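Local structure of 5-Carboxyvanillate Decarboxylase (Novosphingobium aromaticivorans, 4QRN) at residues 159-164 / 194-199; 185-190 / 242-247; 202-207 / 254-259. The protein probably catalyses the metal-dependent removal of a carboxyl group from 5-carboxyvanillate, with a manganese ion bound in its amidohydrolase-type active site. All coordinates share one frame; numbering follows the deposited sequence.

How the contacts relate
The three contacts lie at different depths of an amidohydrolase barrel, and here their chemistry differs with that depth. Contact 1 joins two outer helices and is partly buried, apolar and built on small residues. Contact 2 is the buried one, yet a salt bridge carries it, where the second subunit adds a further carboxylate. Contact 3 runs from hydrated turns at the surface into the sheet, and backbone and water bonds dominate it. Contacts 1 and 3 share helix 194-203. Phe197 packs on Leu188 and Leu245 of contact 2 and on Tyr254 and Leu257 of contact 3, while Ile259 of contact 3 touches Leu242 and Leu245.

Contact 1 (159-164 / 194-199); sequences EWSARE and DPIFRA
Helices 158-170 and 194-203, on the outside of the alpha/beta barrel, meet through Ala162, Pro195 and Ala199. Their segments 159-164 and 194-199 are 16° from parallel, with axes 7.9 Å apart at the closest point. The centre of this close approach is made by small residues. The CB of Ala162 stands 3.7 Å from the CB of Ala199, methyl against methyl. One turn earlier on the partner helix, the same CB of Ala162 rests 3.6 Å from the carbonyl O of Pro195, an oxygen that already accepts the helical bond from the backbone N of Ala199. This methyl therefore fits between two successive turns and lies against backbone as much as side chain. Its third neighbour is the pyrrolidine ring, Ala162 CB to Pro195 CB being 4.4 Å.

Larger groups border this centre. On one flank the CB of Ser161 approaches the CG1 of Ile196 at 3.9 Å, with CD1 of the same isoleucine slightly farther off. The hydroxyl of Ser161 does not join in: with chi1 at -68°, OG lies beside its own backbone N and turns back to the preceding turn, where it bonds to Asp157 O and Ala154 N. On the other flank, the aliphatic CG of Glu159 comes 4.3 Å from the CG of Pro195, at an exposed margin.

Pro158 and Ile165 lengthen the interface before and after these turns, with Pro195 touching the first and Ile196 and Ala199 the second. Trp160 faces helix 122-142 instead, so that helix 158-170 lies between helices 122-142 and 194-203. On a further side, helix 194-203 turns Phe197 to the loop before strand 259-261.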
loop_
_atom_site.group_PDB
_atom_site.type_symbol
_atom_site.label_atom_id
_atom_site.label_comp_id
_atom_site.label_asym_id
_atom_site.label_seq_id
_atom_site.Cartn_x
_atom_site.Cartn_y
_atom_site.Cartn_z
ATOM N N GLU A 159 -23.605 19.913 2.839
ATOM C CA GLU A 159 -24.415 20.607 3.817
ATOM C C GLU A 159 -25.521 19.700 4.358
ATOM O O GLU A 159 -25.785 19.680 5.567
ATOM C CB GLU A 159 -24.978 21.890 3.209
ATOM C CG GLU A 159 -23.859 22.892 2.909
ATOM C CD GLU A 159 -24.331 24.103 2.155
ATOM O OE1 GLU A 159 -25.530 24.446 2.283
ATOM O OE2 GLU A 159 -23.498 24.708 1.434
ATOM N N TRP A 160 -26.147 18.907 3.493
ATOM C CA TRP A 160 -27.118 17.929 3.976
ATOM C C TRP A 160 -26.423 16.912 4.863
ATOM O O TRP A 160 -26.935 16.515 5.913
ATOM C CB TRP A 160 -27.829 17.206 2.826
ATOM C CG TRP A 160 -28.761 16.150 3.328
ATOM C CD1 TRP A 160 -30.059 16.328 3.701
ATOM C CD2 TRP A 160 -28.458 14.769 3.559
ATOM N NE1 TRP A 160 -30.585 15.138 4.132
ATOM C CE2 TRP A 160 -29.620 14.167 4.061
ATOM C CE3 TRP A 160 -27.321 13.979 3.374
ATOM C CZ2 TRP A 160 -29.672 12.817 4.399
ATOM C CZ3 TRP A 160 -27.365 12.631 3.724
ATOM C CH2 TRP A 160 -28.542 12.065 4.219
ATOM N N SER A 161 -25.226 16.492 4.445
ATOM C CA SER A 161 -24.478 15.512 5.227
ATOM C C SER A 161 -24.172 16.029 6.631
ATOM O O SER A 161 -24.249 15.285 7.597
ATOM C CB SER A 161 -23.197 15.118 4.501
ATOM O OG SER A 161 -23.472 14.371 3.314
ATOM N N ALA A 162 -23.855 17.317 6.737
ATOM C CA ALA A 162 -23.639 17.934 8.040
ATOM C C ALA A 162 -24.910 17.860 8.889
ATOM O O ALA A 162 -24.857 17.540 10.082
ATOM C CB ALA A 162 -23.174 19.372 7.868
ATOM N N ARG A 163 -26.062 18.161 8.288
ATOM C CA ARG A 163 -27.323 18.023 9.019
ATOM C C ARG A 163 -27.566 16.587 9.466
ATOM O O ARG A 163 -28.086 16.364 10.569
ATOM C CB ARG A 163 -28.521 18.526 8.188
ATOM C CG ARG A 163 -28.430 20.011 7.894
ATOM C CD ARG A 163 -29.690 20.589 7.259
ATOM N NE ARG A 163 -30.097 20.011 5.970
ATOM C CZ ARG A 163 -29.696 20.436 4.766
ATOM N NH1 ARG A 163 -28.782 21.394 4.636
ATOM N NH2 ARG A 163 -30.186 19.864 3.672
ATOM N N GLU A 164 -27.179 15.621 8.635
ATOM C CA GLU A 164 -27.403 14.215 8.948
ATOM C C GLU A 164 -26.433 13.708 10.027
ATOM O O GLU A 164 -26.794 12.822 10.813
ATOM C CB GLU A 164 -27.319 13.381 7.665
ATOM C CG GLU A 164 -27.860 11.951 7.819
ATOM C CD GLU A 164 -29.390 11.852 7.919
ATOM O OE1 GLU A 164 -30.098 12.880 8.095
ATOM O OE2 GLU A 164 -29.896 10.704 7.821
ATOM N N ASP A 194 -15.755 20.616 3.336
ATOM C CA ASP A 194 -15.497 21.132 4.667
ATOM C C ASP A 194 -16.698 21.088 5.634
ATOM O O ASP A 194 -16.482 20.834 6.808
ATOM C CB ASP A 194 -14.939 22.558 4.581
ATOM C CG ASP A 194 -14.452 23.063 5.914
ATOM O OD1 ASP A 194 -13.501 22.462 6.457
ATOM O OD2 ASP A 194 -15.020 24.046 6.425
ATOM N N PRO A 195 -17.944 21.301 5.155
ATOM C CA PRO A 195 -19.058 21.215 6.107
ATOM C C PRO A 195 -19.141 19.899 6.871
ATOM O O PRO A 195 -19.647 19.890 8.001
ATOM C CB PRO A 195 -20.290 21.440 5.220
ATOM C CG PRO A 195 -19.777 22.350 4.121
ATOM C CD PRO A 195 -18.401 21.779 3.829
ATOM N N ILE A 196 -18.686 18.806 6.274
ATOM C CA ILE A 196 -18.731 17.529 6.944
ATOM C C ILE A 196 -17.785 17.551 8.156
ATOM O O ILE A 196 -18.168 17.093 9.243
ATOM C CB ILE A 196 -18.344 16.425 5.947
ATOM C CG1 ILE A 196 -19.497 16.219 4.953
ATOM C CG2 ILE A 196 -17.929 15.122 6.678
ATOM C CD1 ILE A 196 -19.128 15.360 3.737
ATOM N N PHE A 197 -16.573 18.068 7.976
ATOM C CA PHE A 197 -15.644 18.163 9.088
ATOM C C PHE A 197 -16.121 19.111 10.162
ATOM O O PHE A 197 -15.979 18.813 11.341
ATOM C CB PHE A 197 -14.252 18.516 8.586
ATOM C CG PHE A 197 -13.675 17.421 7.731
ATOM C CD1 PHE A 197 -13.312 16.223 8.311
ATOM C CD2 PHE A 197 -13.557 17.559 6.362
ATOM C CE1 PHE A 197 -12.799 15.183 7.554
ATOM C CE2 PHE A 197 -13.056 16.518 5.583
ATOM C CZ PHE A 197 -12.671 15.328 6.176
ATOM N N ARG A 198 -16.706 20.239 9.783
ATOM C CA ARG A 198 -17.240 21.172 10.770
ATOM C C ARG A 198 -18.272 20.453 11.640
ATOM O O ARG A 198 -18.277 20.611 12.871
ATOM C CB ARG A 198 -17.864 22.386 10.089
ATOM C CG ARG A 198 -16.827 23.359 9.514
ATOM C CD ARG A 198 -16.142 24.259 10.541
ATOM N NE ARG A 198 -17.113 25.182 11.121
ATOM C CZ ARG A 198 -17.561 26.277 10.516
ATOM N NH1 ARG A 198 -17.035 26.656 9.357
ATOM N NH2 ARG A 198 -18.519 27.000 11.090
ATOM N N ALA A 199 -19.142 19.661 11.028
ATOM C CA ALA A 199 -20.182 18.974 11.777
ATOM C C ALA A 199 -19.613 17.903 12.701
ATOM O O ALA A 199 -20.071 17.767 13.834
ATOM C CB ALA A 199 -21.218 18.374 10.820
#

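Contact 2 (185-190 / 242-247); sequences GRYLDE and LLRLIT. With ACT (acetate ion), chain L.
A largely buried contact, carried by the salt bridge of Asp189 with Arg244, ties the loop that follows strand 177-179 to helix 233-248. Both side chains have two conformers, and the geometry given here belongs to one of them. Arg244 offers NE and NH1 side-on. Its NE lies 2.8 Å from Asp189 OD1 and meets that oxygen from above the carboxylate plane, while NH1 stands 3.0 Å from Asp189 OD2 and reaches OD1 as well, using the syn lone pair of each. OD1 is thus gripped twice. The planes of carboxylate and guanidinium are 54° apart, a twisted fork rather than a flat one, and the bonds are bent, none straighter than 151° at the hydrogen.

Over one face of the guanidinium sits the CB of Tyr187, 3.6 Å from Arg244 NE. NH2 comes obliquely to the tyrosine ring, whose plane is 30° from that of the guanidinium and whose hydroxyl bonds to Glu237. Beside the polar pair, Leu245 sends CD2 up to the turn, 3.7 Å from Asp189 N and 4.1 Å from Leu188 CB. Nearly straight bonds from NE and NH2, the latter 2.8 Å from Glu190 OE1, tie Arg186, just before the turn, to Glu190 at its end; an acetate, probably from the crystallisation liquor, lies at the guanidinium edge near Arg186 NH1.

The charge of Arg244 has a second partner, since NH2 forms a salt bridge with Glu224 of the second subunit, which probably helps to hold the guanidinium's rotation. The type I turn from Tyr187 to Glu190 lies in a beta-alpha loop of the barrel, which here borders the subunit interface.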
loop_
_atom_site.group_PDB
_atom_site.type_symbol
_atom_site.label_atom_id
_atom_site.label_comp_id
_atom_site.label_asym_id
_atom_site.label_seq_id
_atom_site.Cartn_x
_atom_site.Cartn_y
_atom_site.Cartn_z
ATOM N N GLY A 185 -15.174 10.004 -7.393
ATOM C CA GLY A 185 -13.833 10.375 -7.791
ATOM C C GLY A 185 -13.258 11.591 -7.084
ATOM O O GLY A 185 -12.132 12.006 -7.399
ATOM N N ARG A 186 -14.006 12.152 -6.134
ATOM C CA ARG A 186 -13.576 13.326 -5.372
ATOM C C ARG A 186 -13.247 12.917 -3.946
ATOM O O ARG A 186 -13.939 12.080 -3.346
ATOM C CB ARG A 186 -14.670 14.403 -5.347
ATOM C CG ARG A 186 -15.072 14.865 -6.724
ATOM C CD ARG A 186 -16.192 15.883 -6.630
ATOM N NE ARG A 186 -15.689 17.136 -6.094
ATOM C CZ ARG A 186 -16.442 18.209 -5.916
ATOM N NH1 ARG A 186 -17.739 18.154 -6.188
ATOM N NH2 ARG A 186 -15.897 19.327 -5.463
ATOM N N TYR A 187 -12.241 13.577 -3.384
ATOM C CA TYR A 187 -11.688 13.249 -2.065
ATOM C C TYR A 187 -11.960 14.350 -1.065
ATOM O O TYR A 187 -12.146 15.521 -1.427
ATOM C CB TYR A 187 -10.170 12.946 -2.210
ATOM C CG TYR A 187 -9.952 11.687 -3.033
ATOM C CD1 TYR A 187 -9.914 11.716 -4.428
ATOM C CD2 TYR A 187 -9.917 10.447 -2.400
ATOM C CE1 TYR A 187 -9.825 10.537 -5.171
ATOM C CE2 TYR A 187 -9.822 9.253 -3.128
ATOM C CZ TYR A 187 -9.782 9.312 -4.517
ATOM O OH TYR A 187 -9.731 8.174 -5.273
ATOM N N LEU A 188 -11.963 13.966 0.200
ATOM C CA LEU A 188 -12.463 14.837 1.271
ATOM C C LEU A 188 -11.534 15.990 1.598
ATOM O O LEU A 188 -11.918 16.868 2.366
ATOM C CB LEU A 188 -12.729 14.009 2.532
ATOM C CG LEU A 188 -13.905 13.029 2.438
ATOM C CD1 LEU A 188 -13.792 12.065 3.594
ATOM C CD2 LEU A 188 -15.287 13.742 2.424
ATOM N N ASP A 189 -10.328 16.009 1.030
ATOM C CA ASP A 189 -9.441 17.155 1.202
ATOM C C ASP A 189 -9.877 18.375 0.404
ATOM O O ASP A 189 -9.359 19.454 0.623
ATOM C CB ASP A 189 -8.020 16.785 0.791
ATOM C CG ASP A 189 -7.946 16.282 -0.639
ATOM O OD1 ASP A 189 -8.337 15.123 -0.871
ATOM O OD2 ASP A 189 -7.521 17.069 -1.524
ATOM N N GLU A 190 -10.820 18.220 -0.524
ATOM C CA GLU A 190 -11.311 19.399 -1.253
ATOM C C GLU A 190 -12.103 20.291 -0.313
ATOM O O GLU A 190 -12.859 19.790 0.536
ATOM C CB GLU A 190 -12.237 19.010 -2.390
ATOM C CG GLU A 190 -11.592 18.364 -3.569
ATOM C CD GLU A 190 -12.546 18.375 -4.739
ATOM O OE1 GLU A 190 -13.079 19.456 -5.077
ATOM O OE2 GLU A 190 -12.801 17.306 -5.297
ATOM N N LEU A 242 -6.639 8.809 3.355
ATOM C CA LEU A 242 -6.189 9.267 4.658
ATOM C C LEU A 242 -4.919 10.106 4.511
ATOM O O LEU A 242 -4.774 11.169 5.144
ATOM C CB LEU A 242 -5.977 8.100 5.596
ATOM C CG LEU A 242 -5.425 8.469 6.978
ATOM C CD1 LEU A 242 -6.287 9.505 7.705
ATOM C CD2 LEU A 242 -5.274 7.202 7.803
ATOM N N LEU A 243 -3.975 9.650 3.679
ATOM C CA LEU A 243 -2.733 10.388 3.515
ATOM C C LEU A 243 -2.983 11.788 2.951
ATOM O O LEU A 243 -2.380 12.765 3.395
ATOM C CB LEU A 243 -1.769 9.600 2.638
ATOM C CG LEU A 243 -0.379 10.202 2.456
ATOM C CD1 LEU A 243 0.334 10.448 3.789
ATOM C CD2 LEU A 243 0.476 9.291 1.569
ATOM N N ARG A 244 -3.878 11.917 1.964
ATOM C CA ARG A 244 -4.276 13.208 1.368
ATOM C C ARG A 244 -4.815 14.150 2.432
ATOM O O ARG A 244 -4.545 15.342 2.439
ATOM C CB ARG A 244 -5.382 13.006 0.304
ATOM C CG ARG A 244 -4.840 12.547 -1.050
ATOM C CD ARG A 244 -5.883 12.372 -2.160
ATOM N NE ARG A 244 -6.616 13.596 -2.460
ATOM C CZ ARG A 244 -6.995 13.990 -3.677
ATOM N NH1 ARG A 244 -7.710 15.091 -3.800
ATOM N NH2 ARG A 244 -6.663 13.309 -4.770
ATOM N N LEU A 245 -5.639 13.598 3.318
ATOM C CA LEU A 245 -6.200 14.414 4.383
ATOM C C LEU A 245 -5.137 14.863 5.383
ATOM O O LEU A 245 -5.126 16.026 5.811
ATOM C CB LEU A 245 -7.309 13.652 5.091
ATOM C CG LEU A 245 -8.630 13.659 4.335
ATOM C CD1 LEU A 245 -9.566 12.573 4.869
ATOM C CD2 LEU A 245 -9.305 15.033 4.446
ATOM N N ILE A 246 -4.230 13.960 5.755
ATOM C CA ILE A 246 -3.162 14.359 6.665
ATOM C C ILE A 246 -2.339 15.472 6.017
ATOM O O ILE A 246 -2.063 16.507 6.643
ATOM C CB ILE A 246 -2.278 13.153 7.033
ATOM C CG1 ILE A 246 -3.068 12.134 7.877
ATOM C CG2 ILE A 246 -1.015 13.628 7.748
ATOM C CD1 ILE A 246 -2.370 10.811 8.028
ATOM N N THR A 247 -1.958 15.298 4.758
ATOM C CA THR A 247 -1.027 16.221 4.137
ATOM C C THR A 247 -1.659 17.535 3.693
ATOM O O THR A 247 -0.930 18.504 3.482
ATOM C CB THR A 247 -0.220 15.565 3.010
ATOM O OG1 THR A 247 -1.105 15.083 1.990
ATOM C CG2 THR A 247 0.636 14.419 3.564
HETATM C C ACT L . -19.840 15.361 -6.917
HETATM O O ACT L . -19.379 16.233 -6.144
HETATM O OXT ACT L . -19.252 15.204 -8.017
HETATM C CH3 ACT L . -21.049 14.554 -6.552
#

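Contact 3 (202-207 / 254-259); sequences EVDQPL and YPSLQI
Leu207 lies alongside Ile259, its CD2 4.4 Å from Ile259 CG1, both side chains emerging on the same face of the parallel sheet, where Leu200 and Phe251 of the surrounding helices meet them. This pair marks where strands 207-209 and 259-261 come into register. The bond between the two segments is backbone to backbone: Leu207 N lies 3.1 Å from Gln258 O in a nearly straight bond (163° at the hydrogen), and the backbone pairing continues from Leu207 to Met260. The same oxygen of Gln258 receives a CA-H contact from Pro206, whose CA is 3.3 Å away, and the carbonyl O of Leu207 is approached by Ile259 CA. With chi1 at -60°, Ile259 sets CG2 opposite its own N and brings it against that carbonyl of Leu207.

Just before the strands, the two segments are joined through water. A water donates to Gln205 O at 2.8 Å and accepts from Gln258 N at 3.0 Å, spanning the gap before the strands close. Farther out, a second water links Asp204 OD1, 2.8 Å away, with Ser256 OG, 2.9 Å away. Asp204 itself is the positive-phi residue of the Schellman motif that ends helix 194-203, and its OD2 pairs with Lys372. The amide of Gln258 leads away, to Arg330 and Ser304.

Read from turn to strand, the contact passes from water bridges at an exposed edge to direct backbone bonding and buried aliphatic packing. This suggests that backbone groups do most of the joining here; strand 207-209 is followed directly by His210, a ligand of the manganese ion.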
loop_
_atom_site.group_PDB
_atom_site.type_symbol
_atom_site.label_atom_id
_atom_site.label_comp_id
_atom_site.label_asym_id
_atom_site.label_seq_id
_atom_site.Cartn_x
_atom_site.Cartn_y
_atom_site.Cartn_z
ATOM N N GLU A 202 -18.324 19.600 15.679
ATOM C CA GLU A 202 -19.450 20.080 16.495
ATOM C C GLU A 202 -20.057 18.972 17.364
ATOM O O GLU A 202 -20.372 19.195 18.526
ATOM C CB GLU A 202 -20.532 20.690 15.609
ATOM C CG GLU A 202 -20.129 22.045 15.031
ATOM C CD GLU A 202 -20.954 22.510 13.841
ATOM O OE1 GLU A 202 -21.881 21.795 13.404
ATOM O OE2 GLU A 202 -20.665 23.620 13.347
ATOM N N VAL A 203 -20.257 17.789 16.795
ATOM C CA VAL A 203 -20.803 16.671 17.570
ATOM C C VAL A 203 -19.709 15.881 18.297
ATOM O O VAL A 203 -20.006 15.005 19.113
ATOM C CB VAL A 203 -21.662 15.694 16.707
ATOM C CG1 VAL A 203 -22.873 16.424 16.078
ATOM C CG2 VAL A 203 -20.825 14.988 15.658
ATOM N N ASP A 204 -18.450 16.232 18.027
ATOM C CA ASP A 204 -17.259 15.566 18.584
ATOM C C ASP A 204 -17.261 14.058 18.367
ATOM O O ASP A 204 -17.083 13.287 19.306
ATOM C CB ASP A 204 -17.079 15.898 20.071
ATOM C CG ASP A 204 -15.725 15.474 20.599
ATOM O OD1 ASP A 204 -14.736 15.498 19.830
ATOM O OD2 ASP A 204 -15.665 15.079 21.780
ATOM N N GLN A 205 -17.467 13.649 17.123
ATOM C CA GLN A 205 -17.517 12.233 16.811
ATOM C C GLN A 205 -16.463 11.884 15.777
ATOM O O GLN A 205 -16.067 12.741 14.978
ATOM C CB GLN A 205 -18.889 11.842 16.287
ATOM C CG GLN A 205 -19.929 11.889 17.376
ATOM C CD GLN A 205 -21.268 11.359 16.929
ATOM O OE1 GLN A 205 -21.579 11.379 15.742
ATOM N NE2 GLN A 205 -22.081 10.878 17.882
ATOM N N PRO A 206 -16.045 10.615 15.768
ATOM C CA PRO A 206 -15.056 10.176 14.782
ATOM C C PRO A 206 -15.669 9.921 13.426
ATOM O O PRO A 206 -16.854 9.573 13.288
ATOM C CB PRO A 206 -14.555 8.854 15.372
ATOM C CG PRO A 206 -15.759 8.340 16.140
ATOM C CD PRO A 206 -16.377 9.553 16.739
ATOM N N LEU A 207 -14.809 10.067 12.424
ATOM C CA LEU A 207 -15.075 9.668 11.060
ATOM C C LEU A 207 -14.355 8.368 10.788
ATOM O O LEU A 207 -13.128 8.313 10.957
ATOM C CB LEU A 207 -14.521 10.734 10.116
ATOM C CG LEU A 207 -14.503 10.351 8.640
ATOM C CD1 LEU A 207 -15.923 10.047 8.097
ATOM C CD2 LEU A 207 -13.847 11.449 7.828
ATOM N N TYR A 254 -8.479 21.082 12.283
ATOM C CA TYR A 254 -9.418 20.483 13.231
ATOM C C TYR A 254 -8.653 19.580 14.202
ATOM O O TYR A 254 -8.661 18.357 14.059
ATOM C CB TYR A 254 -10.485 19.671 12.479
ATOM C CG TYR A 254 -11.303 20.529 11.545
ATOM C CD1 TYR A 254 -12.104 21.555 12.052
ATOM C CD2 TYR A 254 -11.252 20.354 10.169
ATOM C CE1 TYR A 254 -12.842 22.359 11.214
ATOM C CE2 TYR A 254 -11.993 21.162 9.322
ATOM C CZ TYR A 254 -12.776 22.166 9.849
ATOM O OH TYR A 254 -13.515 22.994 9.025
ATOM N N PRO A 255 -7.982 20.169 15.201
ATOM C CA PRO A 255 -7.103 19.363 16.059
ATOM C C PRO A 255 -7.827 18.307 16.873
ATOM O O PRO A 255 -7.186 17.333 17.274
ATOM C CB PRO A 255 -6.453 20.412 16.982
ATOM C CG PRO A 255 -6.596 21.688 16.254
ATOM C CD PRO A 255 -7.826 21.608 15.443
ATOM N N SER A 256 -9.120 18.468 17.128
ATOM C CA SER A 256 -9.846 17.449 17.888
ATOM C C SER A 256 -10.280 16.259 17.035
ATOM O O SER A 256 -10.654 15.229 17.585
ATOM C CB SER A 256 -11.078 18.039 18.568
ATOM O OG SER A 256 -12.098 18.364 17.648
ATOM N N LEU A 257 -10.262 16.409 15.716
ATOM C CA LEU A 257 -10.850 15.382 14.853
ATOM C C LEU A 257 -10.120 14.055 14.929
ATOM O O LEU A 257 -8.892 14.014 14.820
ATOM C CB LEU A 257 -10.827 15.894 13.418
ATOM C CG LEU A 257 -11.369 14.961 12.342
ATOM C CD1 LEU A 257 -12.871 14.799 12.483
ATOM C CD2 LEU A 257 -10.998 15.506 10.968
ATOM N N GLN A 258 -10.887 12.980 15.089
ATOM C CA GLN A 258 -10.350 11.631 15.039
ATOM C C GLN A 258 -10.857 10.955 13.769
ATOM O O GLN A 258 -12.060 10.941 13.512
ATOM C CB GLN A 258 -10.794 10.806 16.252
ATOM C CG GLN A 258 -10.392 11.444 17.582
ATOM C CD GLN A 258 -8.883 11.534 17.739
ATOM O OE1 GLN A 258 -8.186 10.530 17.606
ATOM N NE2 GLN A 258 -8.360 12.745 17.971
ATOM N N ILE A 259 -9.922 10.391 12.995
ATOM C CA ILE A 259 -10.261 9.577 11.835
ATOM C C ILE A 259 -9.821 8.150 12.101
ATOM O O ILE A 259 -8.663 7.895 12.451
ATOM C CB ILE A 259 -9.653 10.106 10.522
ATOM C CG1 ILE A 259 -10.174 11.523 10.248
ATOM C CG2 ILE A 259 -9.993 9.121 9.370
ATOM C CD1 ILE A 259 -9.648 12.160 8.943
HETATM O O HOH W 1 -13.911 16.173 17.255
HETATM O O HOH W 2 -13.637 13.628 16.014
#